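Transcriptional regulator KdgR (Pseudomonas aeruginosa, PDB 5Y6I) probably acts as a DNA-binding transcription factor of the IclR family, pairing an N-terminal helix-turn-helix domain with a C-terminal GAF-like domain. Local coordinates at residues T23-A28 and Q57-S62; T36-L41 and S50-Y55; M91-S96 and A214-A219; A102-V107 and E246-T251. One frame throughout, in Å; residues are numbered along the deposited sequence.

Interaction 1: residues T23-A28 and Q57-S62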
loop_
_atom_site.group_PDB
_atom_site.type_symbol
_atom_site.label_atom_id
_atom_site.label_comp_id
_atom_site.label_asym_id
_atom_site.label_seq_id
_atom_site.Cartn_x
_atom_site.Cartn_y
_atom_site.Cartn_z
ATOM N N THR A 23 -21.973 5.787 0.524
ATOM C CA THR A 23 -20.708 5.102 0.319
ATOM C C THR A 23 -20.896 3.735 -0.315
ATOM O O THR A 23 -19.960 3.232 -0.947
ATOM C CB THR A 23 -19.926 4.985 1.625
ATOM O OG1 THR A 23 -20.751 4.403 2.643
ATOM C CG2 THR A 23 -19.419 6.365 2.053
ATOM N N ASP A 24 -22.085 3.139 -0.197
ATOM C CA ASP A 24 -22.366 1.972 -1.024
ATOM C C ASP A 24 -22.248 2.317 -2.505
ATOM O O ASP A 24 -21.809 1.486 -3.307
ATOM C CB ASP A 24 -23.750 1.405 -0.711
ATOM C CG ASP A 24 -23.822 0.710 0.662
ATOM O OD1 ASP A 24 -22.771 0.296 1.220
ATOM O OD2 ASP A 24 -24.957 0.561 1.176
ATOM N N ILE A 25 -22.602 3.543 -2.884
ATOM C CA ILE A 25 -22.411 3.964 -4.263
ATOM C C ILE A 25 -20.933 4.216 -4.543
ATOM O O ILE A 25 -20.406 3.819 -5.590
ATOM C CB ILE A 25 -23.268 5.203 -4.565
ATOM C CG1 ILE A 25 -24.744 4.819 -4.560
ATOM C CG2 ILE A 25 -22.874 5.808 -5.905
ATOM C CD1 ILE A 25 -25.677 6.003 -4.750
ATOM N N LEU A 26 -20.241 4.881 -3.612
ATOM C CA LEU A 26 -18.821 5.129 -3.802
ATOM C C LEU A 26 -18.067 3.819 -3.948
ATOM O O LEU A 26 -17.130 3.710 -4.749
ATOM C CB LEU A 26 -18.283 5.945 -2.634
ATOM C CG LEU A 26 -16.804 6.308 -2.556
ATOM C CD1 LEU A 26 -16.387 7.254 -3.682
ATOM C CD2 LEU A 26 -16.514 6.938 -1.194
ATOM N N LYS A 27 -18.495 2.802 -3.209
ATOM C CA LYS A 27 -17.823 1.516 -3.271
ATOM C C LYS A 27 -18.024 0.866 -4.631
ATOM O O LYS A 27 -17.131 0.179 -5.140
ATOM C CB LYS A 27 -18.338 0.606 -2.148
ATOM C CG LYS A 27 -17.814 -0.816 -2.201
ATOM C CD LYS A 27 -18.693 -1.787 -1.426
ATOM C CE LYS A 27 -18.568 -1.578 0.076
ATOM N NZ LYS A 27 -19.197 -2.681 0.866
ATOM N N ALA A 28 -19.182 1.056 -5.236
ATOM C CA ALA A 28 -19.389 0.439 -6.539
ATOM C C ALA A 28 -18.797 1.252 -7.679
ATOM O O ALA A 28 -18.506 0.688 -8.738
ATOM C CB ALA A 28 -20.868 0.238 -6.803
ATOM N N GLN A 57 -24.911 13.171 -7.646
ATOM C CA GLN A 57 -24.769 14.622 -7.545
ATOM C C GLN A 57 -24.091 15.031 -6.238
ATOM O O GLN A 57 -23.140 15.823 -6.245
ATOM C CB GLN A 57 -26.139 15.291 -7.679
ATOM C CG GLN A 57 -26.851 14.983 -8.992
ATOM C CD GLN A 57 -25.966 15.192 -10.202
ATOM O OE1 GLN A 57 -25.510 14.231 -10.829
ATOM N NE2 GLN A 57 -25.720 16.452 -10.541
ATOM N N ALA A 58 -24.549 14.485 -5.107
ATOM C CA ALA A 58 -23.908 14.791 -3.827
ATOM C C ALA A 58 -22.433 14.390 -3.834
ATOM O O ALA A 58 -21.565 15.167 -3.413
ATOM C CB ALA A 58 -24.640 14.086 -2.684
ATOM N N LEU A 59 -22.134 13.170 -4.300
ATOM C CA LEU A 59 -20.748 12.701 -4.318
ATOM C C LEU A 59 -19.872 13.535 -5.245
ATOM O O LEU A 59 -18.668 13.646 -5.007
ATOM C CB LEU A 59 -20.664 11.220 -4.717
ATOM C CG LEU A 59 -21.421 10.144 -3.910
ATOM C CD1 LEU A 59 -21.357 8.788 -4.589
ATOM C CD2 LEU A 59 -20.902 10.043 -2.464
ATOM N N ILE A 60 -20.443 14.131 -6.293
ATOM C CA ILE A 60 -19.653 15.022 -7.142
ATOM C C ILE A 60 -19.401 16.358 -6.429
ATOM O O ILE A 60 -18.284 16.896 -6.465
ATOM C CB ILE A 60 -20.342 15.211 -8.512
ATOM C CG1 ILE A 60 -20.684 13.852 -9.154
ATOM C CG2 ILE A 60 -19.465 16.049 -9.449
ATOM C CD1 ILE A 60 -21.405 13.950 -10.548
ATOM N N ALA A 61 -20.427 16.907 -5.769
ATOM C CA ALA A 61 -20.225 18.069 -4.905
ATOM C C ALA A 61 -19.119 17.820 -3.888
ATOM O O ALA A 61 -18.171 18.604 -3.777
ATOM C CB ALA A 61 -21.527 18.421 -4.184
ATOM N N SER A 62 -19.213 16.722 -3.137
ATOM C CA SER A 62 -18.234 16.459 -2.089
ATOM C C SER A 62 -16.838 16.130 -2.628
ATOM O O SER A 62 -15.924 15.888 -1.826
ATOM C CB SER A 62 -18.735 15.324 -1.201
ATOM O OG SER A 62 -19.002 14.174 -1.979
#

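Interaction 2: residues T36-L41 and S50-Y55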
loop_
_atom_site.group_PDB
_atom_site.type_symbol
_atom_site.label_atom_id
_atom_site.label_comp_id
_atom_site.label_asym_id
_atom_site.label_seq_id
_atom_site.Cartn_x
_atom_site.Cartn_y
_atom_site.Cartn_z
ATOM N N THR A 36 -17.615 4.975 -15.463
ATOM C CA THR A 36 -18.847 4.203 -15.550
ATOM C C THR A 36 -20.018 5.090 -15.969
ATOM O O THR A 36 -20.037 6.299 -15.715
ATOM C CB THR A 36 -19.132 3.456 -14.209
ATOM O OG1 THR A 36 -20.290 2.621 -14.364
ATOM C CG2 THR A 36 -19.328 4.405 -13.026
ATOM N N SER A 37 -20.987 4.479 -16.646
ATOM C CA SER A 37 -22.258 5.135 -16.940
ATOM C C SER A 37 -23.257 4.878 -15.812
ATOM O O SER A 37 -23.029 4.052 -14.934
ATOM C CB SER A 37 -22.836 4.652 -18.270
ATOM O OG SER A 37 -23.558 3.443 -18.089
ATOM N N LEU A 38 -24.384 5.604 -15.848
ATOM C CA LEU A 38 -25.367 5.497 -14.770
ATOM C C LEU A 38 -25.981 4.104 -14.721
ATOM O O LEU A 38 -26.025 3.475 -13.658
ATOM C CB LEU A 38 -26.459 6.558 -14.925
ATOM C CG LEU A 38 -27.626 6.362 -13.947
ATOM C CD1 LEU A 38 -27.166 6.773 -12.559
ATOM C CD2 LEU A 38 -28.852 7.179 -14.358
ATOM N N SER A 39 -26.440 3.598 -15.868
ATOM C CA SER A 39 -27.115 2.302 -15.904
ATOM C C SER A 39 -26.218 1.170 -15.419
ATOM O O SER A 39 -26.693 0.233 -14.763
ATOM C CB SER A 39 -27.589 2.005 -17.316
ATOM O OG SER A 39 -28.580 1.003 -17.287
ATOM N N ARG A 40 -24.929 1.207 -15.777
ATOM C CA ARG A 40 -24.007 0.193 -15.282
ATOM C C ARG A 40 -23.801 0.337 -13.784
ATOM O O ARG A 40 -23.683 -0.668 -13.077
ATOM C CB ARG A 40 -22.673 0.277 -16.028
ATOM C CG ARG A 40 -22.599 -0.588 -17.283
ATOM C CD ARG A 40 -22.552 -2.076 -16.913
ATOM N NE ARG A 40 -21.174 -2.542 -16.782
ATOM C CZ ARG A 40 -20.796 -3.585 -16.051
ATOM N NH1 ARG A 40 -21.696 -4.280 -15.365
ATOM N NH2 ARG A 40 -19.518 -3.926 -15.999
ATOM N N LEU A 41 -23.812 1.579 -13.292
ATOM C CA LEU A 41 -23.659 1.860 -11.866
ATOM C C LEU A 41 -24.843 1.338 -11.057
ATOM O O LEU A 41 -24.669 0.606 -10.073
ATOM C CB LEU A 41 -23.517 3.361 -11.655
ATOM C CG LEU A 41 -22.974 3.852 -10.320
ATOM C CD1 LEU A 41 -21.767 3.020 -9.907
ATOM C CD2 LEU A 41 -22.585 5.308 -10.431
ATOM N N SER A 50 -32.648 6.461 -10.806
ATOM C CA SER A 50 -32.942 7.821 -10.362
ATOM C C SER A 50 -32.319 8.114 -9.000
ATOM O O SER A 50 -31.686 9.162 -8.809
ATOM C CB SER A 50 -34.456 8.061 -10.355
ATOM O OG SER A 50 -35.186 6.943 -9.862
ATOM N N LYS A 51 -32.457 7.194 -8.040
ATOM C CA LYS A 51 -31.796 7.411 -6.756
ATOM C C LYS A 51 -30.279 7.458 -6.910
ATOM O O LYS A 51 -29.614 8.245 -6.228
ATOM C CB LYS A 51 -32.219 6.335 -5.745
ATOM C CG LYS A 51 -31.276 6.145 -4.571
ATOM C CD LYS A 51 -31.910 5.305 -3.446
ATOM C CE LYS A 51 -31.623 3.813 -3.617
ATOM N NZ LYS A 51 -32.423 2.880 -2.757
ATOM N N VAL A 52 -29.707 6.658 -7.815
ATOM C CA VAL A 52 -28.254 6.723 -7.999
ATOM C C VAL A 52 -27.865 8.096 -8.520
ATOM O O VAL A 52 -26.964 8.753 -7.982
ATOM C CB VAL A 52 -27.748 5.590 -8.918
ATOM C CG1 VAL A 52 -26.223 5.696 -9.141
ATOM C CG2 VAL A 52 -28.078 4.242 -8.314
ATOM N N HIS A 53 -28.565 8.568 -9.555
ATOM C CA HIS A 53 -28.267 9.899 -10.077
ATOM C C HIS A 53 -28.354 10.966 -8.991
ATOM O O HIS A 53 -27.529 11.884 -8.966
ATOM C CB HIS A 53 -29.194 10.265 -11.236
ATOM C CG HIS A 53 -29.087 11.703 -11.626
ATOM N ND1 HIS A 53 -28.147 12.158 -12.525
ATOM C CD2 HIS A 53 -29.747 12.796 -11.183
ATOM C CE1 HIS A 53 -28.252 13.470 -12.637
ATOM N NE2 HIS A 53 -29.217 13.880 -11.836
ATOM N N ARG A 54 -29.323 10.856 -8.079
ATOM C CA ARG A 54 -29.465 11.859 -7.029
ATOM C C ARG A 54 -28.252 11.865 -6.115
ATOM O O ARG A 54 -27.676 12.927 -5.842
ATOM C CB ARG A 54 -30.747 11.619 -6.224
ATOM C CG ARG A 54 -31.340 12.912 -5.684
ATOM C CD ARG A 54 -32.774 12.750 -5.220
ATOM N NE ARG A 54 -33.560 11.857 -6.071
ATOM C CZ ARG A 54 -34.219 10.799 -5.606
ATOM N NH1 ARG A 54 -34.168 10.523 -4.305
ATOM N NH2 ARG A 54 -34.923 10.023 -6.429
ATOM N N TYR A 55 -27.836 10.680 -5.645
ATOM C CA TYR A 55 -26.692 10.602 -4.738
ATOM C C TYR A 55 -25.377 10.832 -5.464
ATOM O O TYR A 55 -24.420 11.320 -4.852
ATOM C CB TYR A 55 -26.661 9.256 -4.012
ATOM C CG TYR A 55 -27.680 9.123 -2.905
ATOM C CD1 TYR A 55 -28.959 8.654 -3.171
ATOM C CD2 TYR A 55 -27.362 9.466 -1.594
ATOM C CE1 TYR A 55 -29.895 8.535 -2.172
ATOM C CE2 TYR A 55 -28.295 9.359 -0.587
ATOM C CZ TYR A 55 -29.563 8.887 -0.882
ATOM O OH TYR A 55 -30.508 8.759 0.113
#

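Interaction 3: residues M91-S96 and A214-A219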
loop_
_atom_site.group_PDB
_atom_site.type_symbol
_atom_site.label_atom_id
_atom_site.label_comp_id
_atom_site.label_asym_id
_atom_site.label_seq_id
_atom_site.Cartn_x
_atom_site.Cartn_y
_atom_site.Cartn_z
ATOM N N MET A 91 -1.862 1.012 6.466
ATOM C CA MET A 91 -1.714 -0.436 6.511
ATOM C C MET A 91 -0.611 -0.831 7.489
ATOM O O MET A 91 0.424 -0.166 7.585
ATOM C CB MET A 91 -1.394 -0.978 5.120
ATOM C CG MET A 91 -2.553 -1.081 4.167
ATOM S SD MET A 91 -2.063 -1.916 2.638
ATOM C CE MET A 91 -0.876 -0.757 1.982
ATOM N N ASP A 92 -0.854 -1.911 8.238
ATOM C CA ASP A 92 0.125 -2.420 9.204
ATOM C C ASP A 92 -0.211 -3.886 9.471
ATOM O O ASP A 92 -1.118 -4.183 10.252
ATOM C CB ASP A 92 0.119 -1.618 10.494
ATOM C CG ASP A 92 1.093 -2.170 11.515
ATOM O OD1 ASP A 92 2.152 -2.669 11.092
ATOM O OD2 ASP A 92 0.804 -2.126 12.729
ATOM N N VAL A 93 0.530 -4.791 8.830
ATOM C CA VAL A 93 0.264 -6.203 9.030
ATOM C C VAL A 93 0.452 -6.588 10.487
ATOM O O VAL A 93 -0.135 -7.565 10.947
ATOM C CB VAL A 93 1.156 -7.052 8.103
ATOM C CG1 VAL A 93 2.599 -7.036 8.589
ATOM C CG2 VAL A 93 0.612 -8.468 7.980
ATOM N N LEU A 94 1.244 -5.834 11.247
ATOM C CA LEU A 94 1.414 -6.195 12.650
ATOM C C LEU A 94 0.142 -5.919 13.431
ATOM O O LEU A 94 -0.227 -6.700 14.316
ATOM C CB LEU A 94 2.597 -5.447 13.255
ATOM C CG LEU A 94 3.865 -6.313 13.296
ATOM C CD1 LEU A 94 4.249 -6.840 11.919
ATOM C CD2 LEU A 94 5.040 -5.588 13.961
ATOM N N LYS A 95 -0.549 -4.821 13.103
ATOM C CA LYS A 95 -1.859 -4.540 13.686
ATOM C C LYS A 95 -2.891 -5.565 13.230
ATOM O O LYS A 95 -3.486 -6.275 14.052
ATOM C CB LYS A 95 -2.299 -3.119 13.315
ATOM C CG LYS A 95 -3.710 -2.712 13.789
ATOM C CD LYS A 95 -4.740 -2.676 12.643
ATOM C CE LYS A 95 -6.154 -2.959 13.163
ATOM N NZ LYS A 95 -7.159 -3.252 12.090
ATOM N N SER A 96 -3.092 -5.686 11.912
ATOM C CA SER A 96 -4.203 -6.494 11.406
ATOM C C SER A 96 -4.060 -7.967 11.779
ATOM O O SER A 96 -5.067 -8.682 11.858
ATOM C CB SER A 96 -4.319 -6.374 9.876
ATOM O OG SER A 96 -3.969 -5.084 9.402
ATOM N N ALA A 214 2.310 -19.858 5.364
ATOM C CA ALA A 214 1.558 -19.209 4.307
ATOM C C ALA A 214 1.869 -17.722 4.318
ATOM O O ALA A 214 2.211 -17.160 5.367
ATOM C CB ALA A 214 0.047 -19.409 4.472
ATOM N N PRO A 215 1.768 -17.065 3.169
ATOM C CA PRO A 215 2.084 -15.640 3.088
ATOM C C PRO A 215 0.871 -14.739 3.279
ATOM O O PRO A 215 -0.272 -15.110 2.981
ATOM C CB PRO A 215 2.626 -15.491 1.661
ATOM C CG PRO A 215 1.848 -16.537 0.884
ATOM C CD PRO A 215 1.684 -17.702 1.843
ATOM N N VAL A 216 1.161 -13.520 3.744
ATOM C CA VAL A 216 0.173 -12.459 3.943
ATOM C C VAL A 216 0.513 -11.278 3.033
ATOM O O VAL A 216 1.660 -10.809 3.018
ATOM C CB VAL A 216 0.123 -12.017 5.416
ATOM C CG1 VAL A 216 -0.926 -10.940 5.607
ATOM C CG2 VAL A 216 -0.109 -13.248 6.355
ATOM N N PHE A 217 -0.487 -10.787 2.298
ATOM C CA PHE A 217 -0.320 -9.770 1.266
ATOM C C PHE A 217 -0.957 -8.451 1.683
ATOM O O PHE A 217 -1.943 -8.431 2.426
ATOM C CB PHE A 217 -0.958 -10.222 -0.046
ATOM C CG PHE A 217 -0.426 -11.522 -0.558
ATOM C CD1 PHE A 217 0.788 -11.571 -1.232
ATOM C CD2 PHE A 217 -1.126 -12.699 -0.363
ATOM C CE1 PHE A 217 1.292 -12.787 -1.706
ATOM C CE2 PHE A 217 -0.629 -13.914 -0.833
ATOM C CZ PHE A 217 0.572 -13.957 -1.505
ATOM N N ASP A 218 -0.419 -7.343 1.166
ATOM C CA ASP A 218 -1.054 -6.061 1.413
ATOM C C ASP A 218 -1.984 -5.726 0.257
ATOM O O ASP A 218 -2.138 -6.489 -0.707
ATOM C CB ASP A 218 -0.018 -4.955 1.674
ATOM C CG ASP A 218 0.892 -4.667 0.482
ATOM O OD1 ASP A 218 0.705 -5.273 -0.609
ATOM O OD2 ASP A 218 1.817 -3.815 0.645
ATOM N N ALA A 219 -2.641 -4.566 0.387
ATOM C CA ALA A 219 -3.541 -4.075 -0.649
ATOM C C ALA A 219 -2.929 -4.187 -2.035
ATOM O O ALA A 219 -3.620 -4.537 -2.999
ATOM C CB ALA A 219 -3.912 -2.621 -0.357
#

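Interaction 4: residues A102-V107 and E246-T251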
loop_
_atom_site.group_PDB
_atom_site.type_symbol
_atom_site.label_atom_id
_atom_site.label_comp_id
_atom_site.label_asym_id
_atom_site.label_seq_id
_atom_site.Cartn_x
_atom_site.Cartn_y
_atom_site.Cartn_z
ATOM N N ALA A 102 -3.747 -15.071 17.297
ATOM C CA ALA A 102 -4.110 -15.653 18.578
ATOM C C ALA A 102 -5.303 -16.590 18.437
ATOM O O ALA A 102 -5.389 -17.615 19.128
ATOM C CB ALA A 102 -4.397 -14.533 19.569
ATOM N N GLU A 103 -6.227 -16.263 17.534
ATOM C CA GLU A 103 -7.344 -17.158 17.278
ATOM C C GLU A 103 -6.865 -18.445 16.624
ATOM O O GLU A 103 -7.289 -19.536 17.018
ATOM C CB GLU A 103 -8.397 -16.444 16.428
ATOM C CG GLU A 103 -8.772 -15.080 17.036
ATOM C CD GLU A 103 -9.812 -14.280 16.247
ATOM O OE1 GLU A 103 -10.827 -13.875 16.856
ATOM O OE2 GLU A 103 -9.609 -14.032 15.036
ATOM N N LEU A 104 -5.951 -18.348 15.655
ATOM C CA LEU A 104 -5.462 -19.562 15.018
ATOM C C LEU A 104 -4.727 -20.426 16.026
ATOM O O LEU A 104 -4.832 -21.657 15.999
ATOM C CB LEU A 104 -4.544 -19.227 13.849
ATOM C CG LEU A 104 -4.087 -20.469 13.076
ATOM C CD1 LEU A 104 -5.247 -21.040 12.283
ATOM C CD2 LEU A 104 -2.929 -20.131 12.153
ATOM N N ARG A 105 -3.983 -19.797 16.934
ATOM C CA ARG A 105 -3.346 -20.570 17.989
ATOM C C ARG A 105 -4.386 -21.307 18.823
ATOM O O ARG A 105 -4.201 -22.478 19.160
ATOM C CB ARG A 105 -2.487 -19.651 18.859
ATOM C CG ARG A 105 -1.703 -20.359 19.964
ATOM C CD ARG A 105 -2.494 -20.320 21.249
ATOM N NE ARG A 105 -3.285 -19.087 21.401
ATOM C CZ ARG A 105 -2.885 -18.009 22.077
ATOM N NH1 ARG A 105 -1.686 -17.995 22.651
ATOM N NH2 ARG A 105 -3.672 -16.934 22.168
ATOM N N ASP A 106 -5.502 -20.651 19.143
ATOM C CA ASP A 106 -6.452 -21.252 20.072
ATOM C C ASP A 106 -7.228 -22.407 19.449
ATOM O O ASP A 106 -7.709 -23.281 20.178
ATOM C CB ASP A 106 -7.420 -20.192 20.594
ATOM C CG ASP A 106 -6.729 -19.148 21.431
ATOM O OD1 ASP A 106 -5.568 -19.387 21.826
ATOM O OD2 ASP A 106 -7.336 -18.090 21.687
ATOM N N VAL A 107 -7.366 -22.438 18.123
ATOM C CA VAL A 107 -8.079 -23.552 17.502
ATOM C C VAL A 107 -7.162 -24.751 17.271
ATOM O O VAL A 107 -7.607 -25.895 17.376
ATOM C CB VAL A 107 -8.749 -23.126 16.185
ATOM C CG1 VAL A 107 -10.002 -22.319 16.468
ATOM C CG2 VAL A 107 -7.791 -22.344 15.352
ATOM N N GLU A 246 -5.976 -25.457 6.102
ATOM C CA GLU A 246 -7.131 -24.593 5.854
ATOM C C GLU A 246 -7.268 -23.516 6.926
ATOM O O GLU A 246 -7.432 -22.336 6.600
ATOM C CB GLU A 246 -8.412 -25.438 5.787
ATOM C CG GLU A 246 -8.311 -26.792 5.008
ATOM C CD GLU A 246 -7.458 -27.859 5.715
ATOM O OE1 GLU A 246 -7.619 -29.083 5.475
ATOM O OE2 GLU A 246 -6.591 -27.460 6.510
ATOM N N ARG A 247 -7.223 -23.899 8.204
ATOM C CA ARG A 247 -7.215 -22.891 9.259
ATOM C C ARG A 247 -6.122 -21.869 9.002
ATOM O O ARG A 247 -6.359 -20.656 9.094
ATOM C CB ARG A 247 -7.021 -23.547 10.628
ATOM C CG ARG A 247 -8.116 -24.511 11.019
ATOM C CD ARG A 247 -9.473 -23.858 10.897
ATOM N NE ARG A 247 -10.531 -24.645 11.530
ATOM C CZ ARG A 247 -11.756 -24.181 11.735
ATOM N NH1 ARG A 247 -12.046 -22.942 11.360
ATOM N NH2 ARG A 247 -12.680 -24.935 12.318
ATOM N N LEU A 248 -4.928 -22.343 8.623
ATOM C CA LEU A 248 -3.820 -21.441 8.321
ATOM C C LEU A 248 -4.177 -20.500 7.187
ATOM O O LEU A 248 -3.980 -19.280 7.289
ATOM C CB LEU A 248 -2.569 -22.238 7.955
ATOM C CG LEU A 248 -1.369 -21.374 7.538
ATOM C CD1 LEU A 248 -1.022 -20.277 8.547
ATOM C CD2 LEU A 248 -0.173 -22.256 7.276
ATOM N N LEU A 249 -4.712 -21.056 6.094
ATOM C CA LEU A 249 -5.048 -20.253 4.922
ATOM C C LEU A 249 -6.225 -19.324 5.202
ATOM O O LEU A 249 -6.175 -18.132 4.879
ATOM C CB LEU A 249 -5.331 -21.166 3.726
ATOM C CG LEU A 249 -4.100 -21.865 3.100
ATOM C CD1 LEU A 249 -4.470 -22.853 1.988
ATOM C CD2 LEU A 249 -3.116 -20.829 2.575
ATOM N N ALA A 250 -7.293 -19.852 5.805
ATOM C CA ALA A 250 -8.406 -19.002 6.213
ATOM C C ALA A 250 -7.921 -17.812 7.031
ATOM O O ALA A 250 -8.346 -16.670 6.799
ATOM C CB ALA A 250 -9.419 -19.817 7.009
ATOM N N THR A 251 -7.015 -18.054 7.983
ATOM C CA THR A 251 -6.453 -16.954 8.762
ATOM C C THR A 251 -5.696 -15.982 7.864
ATOM O O THR A 251 -5.891 -14.765 7.945
ATOM C CB THR A 251 -5.513 -17.489 9.840
ATOM O OG1 THR A 251 -6.209 -18.406 10.692
ATOM C CG2 THR A 251 -4.969 -16.347 10.671
#

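Interaction 1: residues T23-A28 and Q57-S62
Ile25 and Leu59 meet because their torsions send one methyl from each side into the gap between helix 18-31 and helix 49-61. On Ile25, CG1 is swung beside the backbone N (chi1 -69°), which leaves CG2 as the branch facing Leu59. Leu59 has its CG opposite the carbonyl carbon, and the next torsion carries CD1 straight on, trans to CA (chi2 172°), so that this methyl leads. The resulting touch is Ile25 CG2 against Leu59 CD1 at 3.6 Å, with the two side chains meeting at a slant. Leu26 takes part mainly through its backbone, its N lying 4.2 Å from Leu59 CD1, while its side chain packs on Phe64 and Leu76. Leu59 therefore sits over the turn of helix 18-31 that carries Ile25 and Leu26. This is core packing in the helix-turn-helix domain, with Met47 also against Ile25. The polar face of helix 18-31 is turned to the other subunit, where Ser62 of the second subunit hydrogen-bonds to Asp24 OD1 and Thr23 OG1. Between these two segments methyl meets methyl with no directional bond, which by itself sets how closely the helices can approach but little of how they are turned.

Interaction 2: residues T36-L41 and S50-Y55
His53 meets Leu38 without using its ring: the imidazole leads away from helix 38-45, and it is His53 N, 3.8 Å from Leu38 CD1, and the CB that Leu38 touches. The flat groups of Arg54 and Tyr55 likewise lie clear of segment 36-41. The Arg54 guanidinium has Lys51 CA over one face, displaced toward the rim, and the Tyr55 ring takes Lys51 O at its edge, in plane. Tyr55 packs on Val21 and Ile25 of helix 18-31.

What fills the interface is aliphatic. Val52 puts CG1 anti to its backbone N (chi1 178°), and this one methyl serves both leucines: Leu38 CD1 lies 3.7 Å from it and Leu41 CD2 3.9 Å. Leu38 and Val52 run past one another in opposite senses, whereas Leu41 comes in at a slant. Helices 38-45 and 49-61, joined by a short turn, are the two helices of the helix-turn-helix motif; in relatives the second enters the DNA major groove, and helix 49-61 is probably its counterpart here. Leu56, one turn on from Val52, continues the packing against both leucines. At the start of helix 38-45, Ser37 is the N-cap, its OG accepting a weak bond from Arg40 N. Ser37 O takes two donors, Leu41 N and Thr36 OG1, the latter at 3.1 Å on a lone pair in the carbonyl plane.

Interaction 3: residues M91-S96 and A214-A219
Met91 reaches across to the end of strand 209-217 with its sulfur foremost. Its chi1 and an extended chi2 (-173°) carry SD to Asp218 CB and to Ala219, and the bend at chi3 turns CE aside. SD lies 3.6 Å from Ala219 CB and 3.8 Å from Asp218 CB, and it accepts a weak hydrogen bond from Ala219 N at 3.5 Å. Asp218 thus offers Met91 its CB, while its carboxylate is engaged with Arg222 in a salt bridge through OD2.

The second touch lies deeper. Val93 and Val216 each use the methyl that stands anti to the backbone N, and Val93 CG2 meets Val216 CG1 at 3.8 Å with the two side chains set at an angle. In the GAF-like C-terminal domain of IclR regulators, helix 93-108 begins here and packs against the antiparallel sheet, Val93 also resting on Ala224 and Ala225 of the neighbouring strand. Met259 lies against both Met91 and Val93, and Leu81 of the second subunit packs on Met91. Asp92 is the N-cap of the helix, its two carboxylate oxygens taking weak bonds from separate amides, OD1 from Leu94 N and OD2 from Lys95 N. Asp92 O is gripped twice by Ser96, through N and through OG, the hydroxyl approaching from above the carbonyl plane.

Interaction 4: residues A102-V107 and E246-T251
Helix segments 102-107 and 246-251 run nearly antiparallel, at 165° between their directions, with axes 10.3 Å apart at closest approach. The backbones come nearest at Leu104 and Thr251, whose CA atoms are 6.8 Å apart.

Leu104 carries the contact. With CG trans to the backbone N (chi1 -176°), its isobutyl group projects toward the opposing helix and settles over the turn from Arg247 to Thr251. The CD1 methyl of Leu104 does most of the touching: it lies 3.5 Å from Arg247 CB and 3.4 Å from Arg247 O. Thr251 OG1 is modelled 3.2 Å from Leu104 CD1, a carbon-oxygen approach whose closeness is within coordinate error at this resolution. Leu104 CD2, the other branch, meets Leu248 CD1 at 4.1 Å, the two side chains set at a slant. Arg247 contributes its CB; beyond it the chain bends at chi2 and the guanidinium lies well clear of Leu104.

Both helices belong to the C-terminal GAF-like domain and lie side by side on one face of its antiparallel sheet. Leu104, Leu248 and Thr251 all rest on Leu227 of strand 223-232, and Leu104 reaches Val229 as well. Leu248 points away from helix 93-108 at its base and extends over the sheet to Leu212 and Ala214.

The hydroxyl of Thr251, although it faces a leucine, is satisfied within its own helix: OG1 donates to Arg247 O at 2.8 Å, a bond consistent with the threonine's rotation being held. That carbonyl also accepts from Thr251 N, the two donors arriving from opposite faces of its plane, with OG1 tilted 34° out of it.

How the interactions relate
The four contacts fall into two pairs, one in each domain. Interactions 1 and 2 share helix 49-61, with centres 10 Å apart, and join directly where Ile25 CD1 meets Tyr55 CB at 3.5 Å; interaction 2 is nested in the chain loop that interaction 1 closes. Interactions 3 and 4 share helix 93-108, with centres 15 Å apart, and are bridged by Ala214 CB packing on Leu248 CG at 3.9 Å. Between the pairs there is no touch: the centres of interactions 1 and 3 are 28 Å apart, those of interactions 2 and 4 about 41 Å. Interactions 1, 2 and 3 also touch the second subunit, whereas interaction 4 lies wholly within one chain.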